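Reducing-end xylose-releasing exo-oligoxylanase Rex8A (Paenibacillus barcinonensis, PDB 6SUD) hydrolyses linear and branched xylooligosaccharides from their reducing ends, releasing single xylose units during the breakdown of xylan. Local coordinates at residues R359-D362 with N363-F367; P352-Q355 with G356-Y360; R31-Q34 with T35-D38. The protein carries 1 engineered substitution. All coordinates share one frame; numbering follows the deposited sequence.

Contact 1 of 3, residues R359-D362 with N363-F367. With XYP (beta-D-xylopyranose), chain J.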
# COMPACT_ATOMS: atom_id res chain seq x y z
N ARG A 359 6.37 -13.74 -7.80
CA ARG A 359 6.26 -12.47 -8.55
C ARG A 359 5.24 -11.51 -7.93
O ARG A 359 5.38 -10.30 -8.17
CB ARG A 359 5.85 -12.72 -10.00
CG ARG A 359 4.51 -13.41 -10.16
CD ARG A 359 4.21 -13.63 -11.63
NE ARG A 359 2.92 -14.25 -11.88
CZ ARG A 359 2.67 -15.56 -11.84
NH1 ARG A 359 3.63 -16.42 -11.52
NH2 ARG A 359 1.45 -15.99 -12.10
N TYR A 360 4.25 -12.03 -7.21
CA TYR A 360 3.07 -11.25 -6.76
C TYR A 360 3.51 -9.96 -6.07
O TYR A 360 3.12 -8.87 -6.53
CB TYR A 360 2.18 -12.11 -5.87
CG TYR A 360 1.32 -11.35 -4.88
CD1 TYR A 360 0.15 -10.72 -5.28
CD2 TYR A 360 1.66 -11.30 -3.54
CE1 TYR A 360 -0.63 -10.03 -4.37
CE2 TYR A 360 0.88 -10.64 -2.62
CZ TYR A 360 -0.28 -10.00 -3.03
OH TYR A 360 -1.05 -9.36 -2.10
N TYR A 361 4.28 -10.07 -4.99
CA TYR A 361 4.58 -8.89 -4.13
C TYR A 361 5.43 -7.87 -4.90
O TYR A 361 5.15 -6.65 -4.91
CB TYR A 361 5.24 -9.35 -2.83
CG TYR A 361 5.36 -8.24 -1.82
CD1 TYR A 361 4.23 -7.65 -1.27
CD2 TYR A 361 6.60 -7.80 -1.40
CE1 TYR A 361 4.34 -6.63 -0.34
CE2 TYR A 361 6.73 -6.78 -0.47
CZ TYR A 361 5.60 -6.20 0.06
OH TYR A 361 5.75 -5.22 1.00
N ASP A 362 6.47 -8.34 -5.57
CA ASP A 362 7.35 -7.47 -6.39
C ASP A 362 6.49 -6.66 -7.38
O ASP A 362 6.72 -5.47 -7.54
CB ASP A 362 8.37 -8.30 -7.16
CG ASP A 362 9.34 -9.06 -6.28
OD1 ASP A 362 9.01 -10.19 -5.90
OD2 ASP A 362 10.41 -8.50 -5.96
N ASN A 363 5.59 -7.35 -8.08
CA ASN A 363 4.82 -6.78 -9.22
C ASN A 363 3.77 -5.79 -8.71
O ASN A 363 3.49 -4.81 -9.43
CB ASN A 363 4.24 -7.90 -10.07
CG ASN A 363 5.30 -8.56 -10.92
OD1 ASN A 363 6.47 -8.16 -10.88
ND2 ASN A 363 4.92 -9.54 -11.72
N CYS A 364 3.21 -6.01 -7.52
CA CYS A 364 2.28 -5.02 -6.90
C CYS A 364 3.04 -3.71 -6.66
O CYS A 364 2.58 -2.64 -7.15
CB CYS A 364 1.65 -5.56 -5.62
SG CYS A 364 0.45 -6.90 -5.92
N LEU A 365 4.18 -3.78 -5.96
CA LEU A 365 5.00 -2.59 -5.61
C LEU A 365 5.50 -1.93 -6.91
O LEU A 365 5.44 -0.68 -6.98
CB LEU A 365 6.18 -3.02 -4.73
CG LEU A 365 5.92 -3.08 -3.22
CD1 LEU A 365 4.59 -3.74 -2.90
CD2 LEU A 365 7.05 -3.79 -2.52
N TYR A 366 5.94 -2.73 -7.88
CA TYR A 366 6.35 -2.28 -9.24
C TYR A 366 5.25 -1.41 -9.84
O TYR A 366 5.52 -0.26 -10.25
CB TYR A 366 6.65 -3.48 -10.15
CG TYR A 366 7.21 -3.18 -11.52
CD1 TYR A 366 6.39 -2.81 -12.58
CD2 TYR A 366 8.56 -3.31 -11.77
CE1 TYR A 366 6.90 -2.56 -13.84
CE2 TYR A 366 9.09 -3.06 -13.03
CZ TYR A 366 8.25 -2.69 -14.07
OH TYR A 366 8.76 -2.46 -15.32
N PHE A 367 4.02 -1.92 -9.90
CA PHE A 367 2.92 -1.19 -10.57
C PHE A 367 2.65 0.15 -9.89
O PHE A 367 2.45 1.17 -10.59
CB PHE A 367 1.63 -2.01 -10.65
CG PHE A 367 0.63 -1.32 -11.52
CD1 PHE A 367 0.72 -1.41 -12.90
CD2 PHE A 367 -0.34 -0.51 -10.98
CE1 PHE A 367 -0.17 -0.73 -13.72
CE2 PHE A 367 -1.25 0.14 -11.80
CZ PHE A 367 -1.16 0.03 -13.16
O1 XYP J . 6.10 -12.65 0.28
C1 XYP J . 5.41 -11.47 0.71
C2 XYP J . 3.92 -11.80 0.78
C3 XYP J . 3.18 -10.55 1.18
C4 XYP J . 3.67 -10.08 2.53
C5 XYP J . 5.18 -9.89 2.52
O2 XYP J . 3.36 -12.28 -0.46
O3 XYP J . 1.78 -10.82 1.22
O4 XYP J . 2.98 -8.85 2.80
O5 XYP J . 5.84 -11.07 2.02

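Contact 2 of 3, residues P352-Q355 with G356-Y360. With XYP (beta-D-xylopyranose), chain J.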
# COMPACT_ATOMS: atom_id res chain seq x y z
N PRO A 352 12.26 -4.91 -15.80
CA PRO A 352 10.98 -5.49 -16.18
C PRO A 352 10.23 -6.08 -14.98
O PRO A 352 10.80 -6.25 -13.91
CB PRO A 352 11.41 -6.59 -17.17
CG PRO A 352 12.71 -7.09 -16.58
CD PRO A 352 13.37 -5.87 -15.98
N LEU A 353 8.94 -6.36 -15.17
CA LEU A 353 8.12 -7.10 -14.19
C LEU A 353 8.83 -8.40 -13.82
O LEU A 353 9.47 -9.02 -14.69
CB LEU A 353 6.75 -7.40 -14.80
CG LEU A 353 5.78 -6.23 -14.84
CD1 LEU A 353 4.61 -6.55 -15.75
CD2 LEU A 353 5.31 -5.86 -13.44
N ARG A 354 8.69 -8.82 -12.57
CA ARG A 354 9.19 -10.15 -12.15
C ARG A 354 8.29 -11.23 -12.76
O ARG A 354 7.08 -10.98 -12.94
CB ARG A 354 9.25 -10.24 -10.63
CG ARG A 354 9.95 -11.50 -10.15
CD ARG A 354 10.28 -11.42 -8.68
NE ARG A 354 10.99 -12.62 -8.28
CZ ARG A 354 11.32 -12.92 -7.03
NH1 ARG A 354 11.01 -12.11 -6.04
NH2 ARG A 354 11.97 -14.05 -6.79
N GLN A 355 8.86 -12.40 -13.06
CA GLN A 355 8.11 -13.61 -13.48
C GLN A 355 8.34 -14.77 -12.50
O GLN A 355 9.28 -14.69 -11.69
CB GLN A 355 8.48 -14.01 -14.91
CG GLN A 355 8.23 -12.90 -15.92
CD GLN A 355 8.22 -13.40 -17.34
OE1 GLN A 355 8.00 -14.58 -17.61
NE2 GLN A 355 8.45 -12.49 -18.27
N GLY A 356 7.49 -15.79 -12.59
CA GLY A 356 7.61 -17.04 -11.81
C GLY A 356 6.98 -16.92 -10.44
O GLY A 356 6.31 -15.91 -10.18
N LYS A 357 7.25 -17.91 -9.58
CA LYS A 357 6.41 -18.24 -8.39
C LYS A 357 6.33 -17.06 -7.41
O LYS A 357 5.25 -16.88 -6.80
CB LYS A 357 6.95 -19.51 -7.72
CG LYS A 357 6.40 -19.79 -6.34
CD LYS A 357 6.53 -21.22 -5.88
CE LYS A 357 5.64 -21.53 -4.69
NZ LYS A 357 4.19 -21.46 -5.03
N ARG A 358 7.38 -16.25 -7.27
CA ARG A 358 7.48 -15.23 -6.19
C ARG A 358 7.04 -13.84 -6.66
O ARG A 358 7.28 -12.86 -5.92
CB ARG A 358 8.91 -15.19 -5.67
CG ARG A 358 9.40 -16.52 -5.11
CD ARG A 358 8.67 -16.89 -3.84
NE ARG A 358 8.43 -18.32 -3.71
CZ ARG A 358 7.80 -18.90 -2.69
NH1 ARG A 358 7.34 -18.17 -1.68
NH2 ARG A 358 7.67 -20.21 -2.66
N ARG A 359 6.37 -13.74 -7.80
CA ARG A 359 6.26 -12.47 -8.55
C ARG A 359 5.24 -11.51 -7.93
O ARG A 359 5.38 -10.30 -8.17
CB ARG A 359 5.85 -12.72 -10.00
CG ARG A 359 4.51 -13.41 -10.16
CD ARG A 359 4.21 -13.63 -11.63
NE ARG A 359 2.92 -14.25 -11.88
CZ ARG A 359 2.67 -15.56 -11.84
NH1 ARG A 359 3.63 -16.42 -11.52
NH2 ARG A 359 1.45 -15.99 -12.10
N TYR A 360 4.25 -12.03 -7.21
CA TYR A 360 3.07 -11.25 -6.76
C TYR A 360 3.51 -9.96 -6.07
O TYR A 360 3.12 -8.87 -6.53
CB TYR A 360 2.18 -12.11 -5.87
CG TYR A 360 1.32 -11.35 -4.88
CD1 TYR A 360 0.15 -10.72 -5.28
CD2 TYR A 360 1.66 -11.30 -3.54
CE1 TYR A 360 -0.63 -10.03 -4.37
CE2 TYR A 360 0.88 -10.64 -2.62
CZ TYR A 360 -0.28 -10.00 -3.03
OH TYR A 360 -1.05 -9.36 -2.10
O1 XYP J . 6.10 -12.65 0.28
C1 XYP J . 5.41 -11.47 0.71
C2 XYP J . 3.92 -11.80 0.78
C3 XYP J . 3.18 -10.55 1.18
C4 XYP J . 3.67 -10.08 2.53
C5 XYP J . 5.18 -9.89 2.52
O2 XYP J . 3.36 -12.28 -0.46
O3 XYP J . 1.78 -10.82 1.22
O4 XYP J . 2.98 -8.85 2.80
O5 XYP J . 5.84 -11.07 2.02
O HOH W 1 9.80 -15.53 -9.11

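Contact 3 of 3, residues R31-Q34 with T35-D38. With EDO (1,2-ethanediol), chain C.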
# COMPACT_ATOMS: atom_id res chain seq x y z
N ARG A 31 4.09 2.45 -21.78
CA ARG A 31 4.79 1.59 -20.79
C ARG A 31 3.82 1.29 -19.64
O ARG A 31 3.77 0.13 -19.20
CB ARG A 31 6.09 2.25 -20.30
CG ARG A 31 6.88 1.41 -19.31
CD ARG A 31 7.44 0.13 -19.89
NE ARG A 31 8.18 -0.58 -18.85
CZ ARG A 31 9.43 -0.30 -18.49
NH1 ARG A 31 10.00 -1.00 -17.51
NH2 ARG A 31 10.11 0.67 -19.08
N LEU A 32 3.07 2.31 -19.20
CA LEU A 32 2.12 2.15 -18.08
C LEU A 32 1.01 1.21 -18.54
O LEU A 32 0.70 0.24 -17.82
CB LEU A 32 1.55 3.51 -17.65
CG LEU A 32 0.51 3.39 -16.54
CD1 LEU A 32 1.09 2.66 -15.34
CD2 LEU A 32 -0.03 4.74 -16.12
N GLU A 33 0.46 1.46 -19.72
CA GLU A 33 -0.62 0.62 -20.28
C GLU A 33 -0.13 -0.83 -20.41
O GLU A 33 -0.91 -1.71 -20.09
CB GLU A 33 -1.11 1.21 -21.60
CG GLU A 33 -1.74 0.18 -22.52
CD GLU A 33 -3.03 -0.40 -21.99
OE1 GLU A 33 -3.65 -1.22 -22.68
OE2 GLU A 33 -3.43 -0.03 -20.87
N GLN A 34 1.11 -1.04 -20.86
CA GLN A 34 1.64 -2.42 -21.06
C GLN A 34 1.89 -3.08 -19.71
O GLN A 34 1.73 -4.32 -19.62
CB GLN A 34 2.93 -2.46 -21.88
CG GLN A 34 3.25 -3.87 -22.34
CD GLN A 34 2.03 -4.59 -22.87
OE1 GLN A 34 1.58 -5.58 -22.30
NE2 GLN A 34 1.46 -4.09 -23.95
N THR A 35 2.23 -2.31 -18.67
CA THR A 35 2.44 -2.93 -17.34
C THR A 35 1.09 -3.47 -16.87
O THR A 35 1.01 -4.63 -16.42
CB THR A 35 3.04 -1.95 -16.33
OG1 THR A 35 4.26 -1.43 -16.89
CG2 THR A 35 3.27 -2.60 -14.99
N TRP A 36 0.05 -2.65 -17.01
CA TRP A 36 -1.34 -3.06 -16.70
C TRP A 36 -1.69 -4.36 -17.42
O TRP A 36 -2.15 -5.29 -16.78
CB TRP A 36 -2.35 -1.96 -17.06
CG TRP A 36 -3.76 -2.48 -17.00
CD1 TRP A 36 -4.45 -3.04 -18.04
CD2 TRP A 36 -4.62 -2.60 -15.85
NE1 TRP A 36 -5.68 -3.47 -17.62
CE2 TRP A 36 -5.81 -3.23 -16.28
CE3 TRP A 36 -4.51 -2.26 -14.49
CZ2 TRP A 36 -6.87 -3.49 -15.43
CZ3 TRP A 36 -5.57 -2.52 -13.65
CH2 TRP A 36 -6.73 -3.12 -14.11
N ASN A 37 -1.53 -4.38 -18.75
CA ASN A 37 -1.90 -5.53 -19.61
C ASN A 37 -1.21 -6.81 -19.14
O ASN A 37 -1.88 -7.87 -19.11
CB ASN A 37 -1.57 -5.22 -21.07
CG ASN A 37 -2.49 -4.15 -21.60
OD1 ASN A 37 -3.66 -4.11 -21.23
ND2 ASN A 37 -1.99 -3.27 -22.45
N ASP A 38 0.09 -6.74 -18.85
CA ASP A 38 0.89 -7.93 -18.44
C ASP A 38 0.42 -8.44 -17.08
O ASP A 38 0.26 -9.65 -16.93
CB ASP A 38 2.39 -7.64 -18.44
CG ASP A 38 2.98 -7.46 -19.83
OD1 ASP A 38 2.29 -7.78 -20.81
OD2 ASP A 38 4.13 -6.98 -19.92
C1 EDO C . -9.92 -3.51 -19.26
O1 EDO C . -10.17 -4.87 -19.58
C2 EDO C . -8.61 -3.42 -18.73
O2 EDO C . -7.68 -3.99 -19.63
O HOH W 2 6.53 -2.57 -17.59

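Contact 1 of 3, residues R359-D362 with N363-F367
The phenol ring of Tyr361 is sandwiched between a bound xylose and the side chain of Leu365, one helical turn further on. Its CG is swung away from the backbone N (chi1 -170°), a position that carries the ring out from the helix toward the sugar. Tyr361 CB lies 4.1 Å from C1 of the xylose. Tyr361 CD1 comes within 3.9 Å of the sugar's C3, while C5 of the xylose sits over one face of the ring. Against the opposite face Leu365 presents both methyls: Tyr361 CE2 meets Leu365 CD2 at 3.6 Å, and Leu365 CD1 makes a CH-pi contact 4.1 Å from the ring centroid, displaced toward the rim. At the tip, OH is hydrogen-bonded to the carbonyl of Ser264, which fixes the far end of the ring. A flat aromatic suits this place because it offers one face to the C-H groups of a pyranose and the other to a branched aliphatic chain.

These residues form the opening turns of helix 359-373 in the (alpha/alpha)6 barrel of glycoside hydrolase family 8, and i to i+4 bonds such as Leu365 N to Tyr361 O (3.2 Å) hold them in step. The neighbouring Tyr360 also borders the sugar: xylose O2 lies near its ring plane, 3.7 Å from Tyr360 CD2, and its OH bonds to Glu70, the probable proton donor. Cys364 SG approaches this second ring obliquely, 4.2 Å from the centroid, a sulfur-aromatic contact for which a small, polarisable side chain is apt. Asp362, its carboxylate leading away, accepts bonds from His321 and Gly324 N.

Contact 2 of 3, residues P352-Q355 with G356-Y360
Arg354 lays its guanidinium beneath the CB of Arg358, which stands 3.3 Å above the plane and toward the rim. An extended chain makes this possible: with CG trans to the backbone N (chi1 -171°) and the later torsions all near 180°, Arg354 runs past the CA of Arg359 and alongside Arg358. Arg358 bends at chi2 (-68°) and again at chi3, and the two like charges stay apart, 6.3 Å from Arg354 NH2 to Arg358 NE. Arg354 NH1 is held by a salt bridge to Asp362 and by the carbonyl of the engineered Ala320. A leucine in place of Arg354 would probably leave Asp362 without this charged mate and uncover the CB of Arg358.

Gly356 opens a type I turn to Arg359 with a positive phi (85°), where a side chain would collide with Gln355 O. Gly356 O is met from above its carbonyl plane by Arg359 NH1 at 3.0 Å, besides a weak bond from Arg359 N, while Arg359 NH2 bonds to the carbonyl of Arg47. Water 1 joins Gln355 O (2.8 Å) to Arg358 N (3.1 Å). The loop holding this turn leads from helix 341-349 into helix 359-373, with Leu353 packed against helix 25-41.

Contact 3 of 3, residues R31-Q34 with T35-D38
Thr35 holds its OG1 beside its own backbone N (chi1 -56°), which folds the hydroxyl back along the helix onto the carbonyl of Arg31, 2.8 Å from Arg31 O. Thr35 N reaches Arg31 O at 2.9 Å from the opposite face of the carbonyl plane, so two donors grip one acceptor. While donating to Arg31 O, Thr35 OG1 accepts a hydrogen bond from water 2 at 2.6 Å; that water in turn accepts one from Arg31 NE. A threonine fits here because its hydroxyl serves the helix backbone while its methyl packs on Tyr366 and Phe367. The guanidinium of Arg31 goes on to the carbonyl of Trp349 and the hydroxyl of Tyr366.

Two residues after Arg31, Glu33 bends at chi2 (67°) to bring its OE1 within 2.6 Å of Asn37 ND2, a short bond left doubtful by the two conformers of Asn37. Trp36 points its NE1 at O2 of an ethanediol, probably from the crystallisation liquor, 2.9 Å away, and its ring also takes a cation-pi contact from Lys84. A threonine hydroxyl returned to the carbonyl four residues back is common in alpha-helices; here it sits in helix 25-41, whose inner side packs on helix 359-373.

In the fold
From the N terminus, contact 3 (31-38) comes first, within helix 25-41; contacts 2 and 1 follow more than 300 residues later as a continuous run, 352-367. All three are local, so none closes a long loop, and none nests inside another: contact 2 shapes the turn before helix 359-373 and shares Arg359 and Tyr360 with contact 1, which continues it. Besides the salt bridge from Arg354, the turn is fastened to the helix probably by a hydrogen bond from Asn363 ND2 to Arg354 O. Tyr366, Phe367 and Leu353 then bring both late contacts against contact 3, joining an early helix to the one that borders the xylose pocket.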